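Kirola (PDB 4IGV) is a kiwifruit allergen of the ripening-related, PR-10-like protein family whose Bet v 1-type fold probably binds small hydrophobic ligands. Local coordinates at residues A69-E74 against V83-V88. Sequence-based numbering, arbitrary orientation. Where two conformers were deposited one is given.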
loop_
_atom_site.group_PDB
_atom_site.type_symbol
_atom_site.label_atom_id
_atom_site.label_comp_id
_atom_site.label_asym_id
_atom_site.label_seq_id
_atom_site.Cartn_x
_atom_site.Cartn_y
_atom_site.Cartn_z
ATOM N N ALA A 69 7.251 -5.133 -7.583
ATOM C CA ALA A 69 7.791 -5.078 -6.216
ATOM C C ALA A 69 7.499 -6.403 -5.557
ATOM O O ALA A 69 6.446 -7.015 -5.784
ATOM C CB ALA A 69 7.147 -3.995 -5.430
ATOM N N LYS A 70 8.416 -6.850 -4.726
ATOM C CA LYS A 70 8.158 -7.966 -3.843
ATOM C C LYS A 70 8.241 -7.418 -2.437
ATOM O O LYS A 70 9.227 -6.774 -2.043
ATOM C CB LYS A 70 9.210 -9.070 -4.027
ATOM C CG LYS A 70 8.953 -10.281 -3.258
ATOM C CD LYS A 70 9.967 -11.400 -3.514
ATOM C CE LYS A 70 11.309 -11.057 -3.034
ATOM N NZ LYS A 70 12.181 -12.280 -3.146
ATOM N N ASP A 71 7.206 -7.690 -1.656
ATOM C CA ASP A 71 7.076 -7.167 -0.300
ATOM C C ASP A 71 6.893 -8.273 0.707
ATOM O O ASP A 71 6.341 -9.338 0.361
ATOM C CB ASP A 71 5.831 -6.297 -0.112
ATOM C CG ASP A 71 5.806 -5.034 -0.912
ATOM O OD1 ASP A 71 6.632 -4.816 -1.813
ATOM O OD2 ASP A 71 4.853 -4.228 -0.642
ATOM N N ILE A 72 7.358 -8.028 1.940
ATOM C CA ILE A 72 7.023 -8.849 3.098
ATOM C C ILE A 72 6.050 -8.085 3.979
ATOM O O ILE A 72 6.141 -6.872 4.130
ATOM C CB ILE A 72 8.293 -9.337 3.912
ATOM C CG1 ILE A 72 7.905 -10.232 5.094
ATOM C CG2 ILE A 72 9.148 -8.180 4.393
ATOM C CD1 ILE A 72 9.080 -11.078 5.632
ATOM N N VAL A 73 5.086 -8.799 4.547
ATOM C CA VAL A 73 4.210 -8.194 5.554
ATOM C C VAL A 73 4.992 -8.252 6.863
ATOM O O VAL A 73 5.185 -9.328 7.453
ATOM C CB VAL A 73 2.905 -8.904 5.666
ATOM C CG1 VAL A 73 2.094 -8.280 6.846
ATOM C CG2 VAL A 73 2.087 -8.775 4.362
ATOM N N GLU A 74 5.521 -7.122 7.304
ATOM C CA GLU A 74 6.396 -7.031 8.471
ATOM C C GLU A 74 5.598 -6.980 9.759
ATOM O O GLU A 74 6.156 -7.325 10.800
ATOM C CB GLU A 74 7.253 -5.751 8.309
ATOM C CG GLU A 74 7.927 -5.067 9.396
ATOM C CD GLU A 74 8.883 -3.984 8.807
ATOM O OE1 GLU A 74 9.680 -4.299 7.895
ATOM O OE2 GLU A 74 8.907 -2.897 9.352
ATOM N N VAL A 83 -1.453 -2.544 8.797
ATOM C CA VAL A 83 -0.604 -3.549 8.144
ATOM C C VAL A 83 0.595 -2.821 7.576
ATOM O O VAL A 83 0.475 -1.710 7.038
ATOM C CB VAL A 83 -1.377 -4.409 7.151
ATOM C CG1 VAL A 83 -2.082 -3.552 6.114
ATOM C CG2 VAL A 83 -0.421 -5.485 6.490
ATOM N N THR A 84 1.777 -3.393 7.802
ATOM C CA THR A 84 3.039 -2.832 7.370
ATOM C C THR A 84 3.706 -3.743 6.335
ATOM O O THR A 84 3.944 -4.925 6.589
ATOM C CB THR A 84 4.013 -2.637 8.530
ATOM O OG1 THR A 84 3.404 -1.788 9.516
ATOM C CG2 THR A 84 5.336 -2.037 8.081
ATOM N N PHE A 85 3.985 -3.155 5.174
ATOM C CA PHE A 85 4.635 -3.823 4.045
ATOM C C PHE A 85 6.061 -3.309 3.894
ATOM O O PHE A 85 6.311 -2.098 3.906
ATOM C CB PHE A 85 3.900 -3.487 2.779
ATOM C CG PHE A 85 2.465 -3.938 2.745
ATOM C CD1 PHE A 85 2.122 -5.213 2.335
ATOM C CD2 PHE A 85 1.470 -3.082 3.123
ATOM C CE1 PHE A 85 0.751 -5.623 2.326
ATOM C CE2 PHE A 85 0.107 -3.469 3.111
ATOM C CZ PHE A 85 -0.238 -4.742 2.718
ATOM N N LYS A 86 7.030 -4.219 3.869
ATOM C CA LYS A 86 8.428 -3.884 3.600
ATOM C C LYS A 86 8.745 -4.262 2.151
ATOM O O LYS A 86 8.610 -5.418 1.807
ATOM C CB LYS A 86 9.388 -4.605 4.557
ATOM C CG LYS A 86 10.847 -4.427 4.192
ATOM C CD LYS A 86 11.728 -5.195 5.181
ATOM C CE LYS A 86 13.137 -5.213 4.741
ATOM N NZ LYS A 86 13.841 -6.086 5.724
ATOM N N ILE A 87 9.209 -3.328 1.347
ATOM C CA ILE A 87 9.603 -3.617 -0.024
ATOM C C ILE A 87 10.986 -4.205 -0.021
ATOM O O ILE A 87 11.910 -3.614 0.547
ATOM C CB ILE A 87 9.533 -2.361 -0.948
ATOM C CG1 ILE A 87 8.153 -1.700 -0.855
ATOM C CG2 ILE A 87 9.949 -2.775 -2.410
ATOM C CD1 ILE A 87 8.014 -0.357 -1.592
ATOM N N VAL A 88 11.150 -5.387 -0.598
ATOM C CA VAL A 88 12.454 -6.074 -0.544
ATOM C C VAL A 88 13.107 -6.170 -1.880
ATOM O O VAL A 88 14.351 -6.202 -1.959
ATOM C CB VAL A 88 12.382 -7.426 0.139
ATOM C CG1 VAL A 88 11.933 -7.208 1.634
ATOM C CG2 VAL A 88 11.531 -8.428 -0.546
#
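With CG of D71 and CG of F85 both anti to their own carbonyl carbons (chi1 -64° and -62°), the carboxylate and the phenyl ring are steered, on the face that strand alternation gives them both, so that D71 OD2 comes to 3.6 Å from F85 CB. The two are diagonal neighbours; the bridge partners are D71 with I87 and V73 with F85. D71 OD1 lies alongside the I87 side chain, 3.6 Å from I87 CG1, so the carboxylate rests against aliphatic atoms of F85 and I87. Its OD2 is also hydrogen-bonded to an oxygen of an unidentified molecule, probably from the crystallisation liquor. V73 extends this face: CG2 rests obliquely beside the F85 ring at CE1, while CG1 meets V83 CG2 at 3.8 Å. On the other face, I72 and K86 run side by side, I72 CG2 against K86 CB. E74 OE1 lies 3.4 Å from K86 CB but 5.0 Å from K86 NZ, too far for a salt bridge. At the K70 end of the contact, K70, bent at chi3, brings its CE against V88 CG2.

The backbones are joined by I72 and K86, which exchange N-H...O bonds in both directions, and by bonds from V88 N to K70 O and from E74 N to T84 O; the last is the most bent, 142° at the hydrogen. L28, L92 and M93 continue the apolar surroundings of F85 and I87, whereas I100 of strand 96-107 touches E74, T84 and K86. The segments belong to an antiparallel beta hairpin, strands 65-77 and 82-88, in the curved seven-stranded sheet of the Bet v 1 fold, D71, V73, F85 and I87 lying on the face that in Bet v 1 relatives lines the internal cavity.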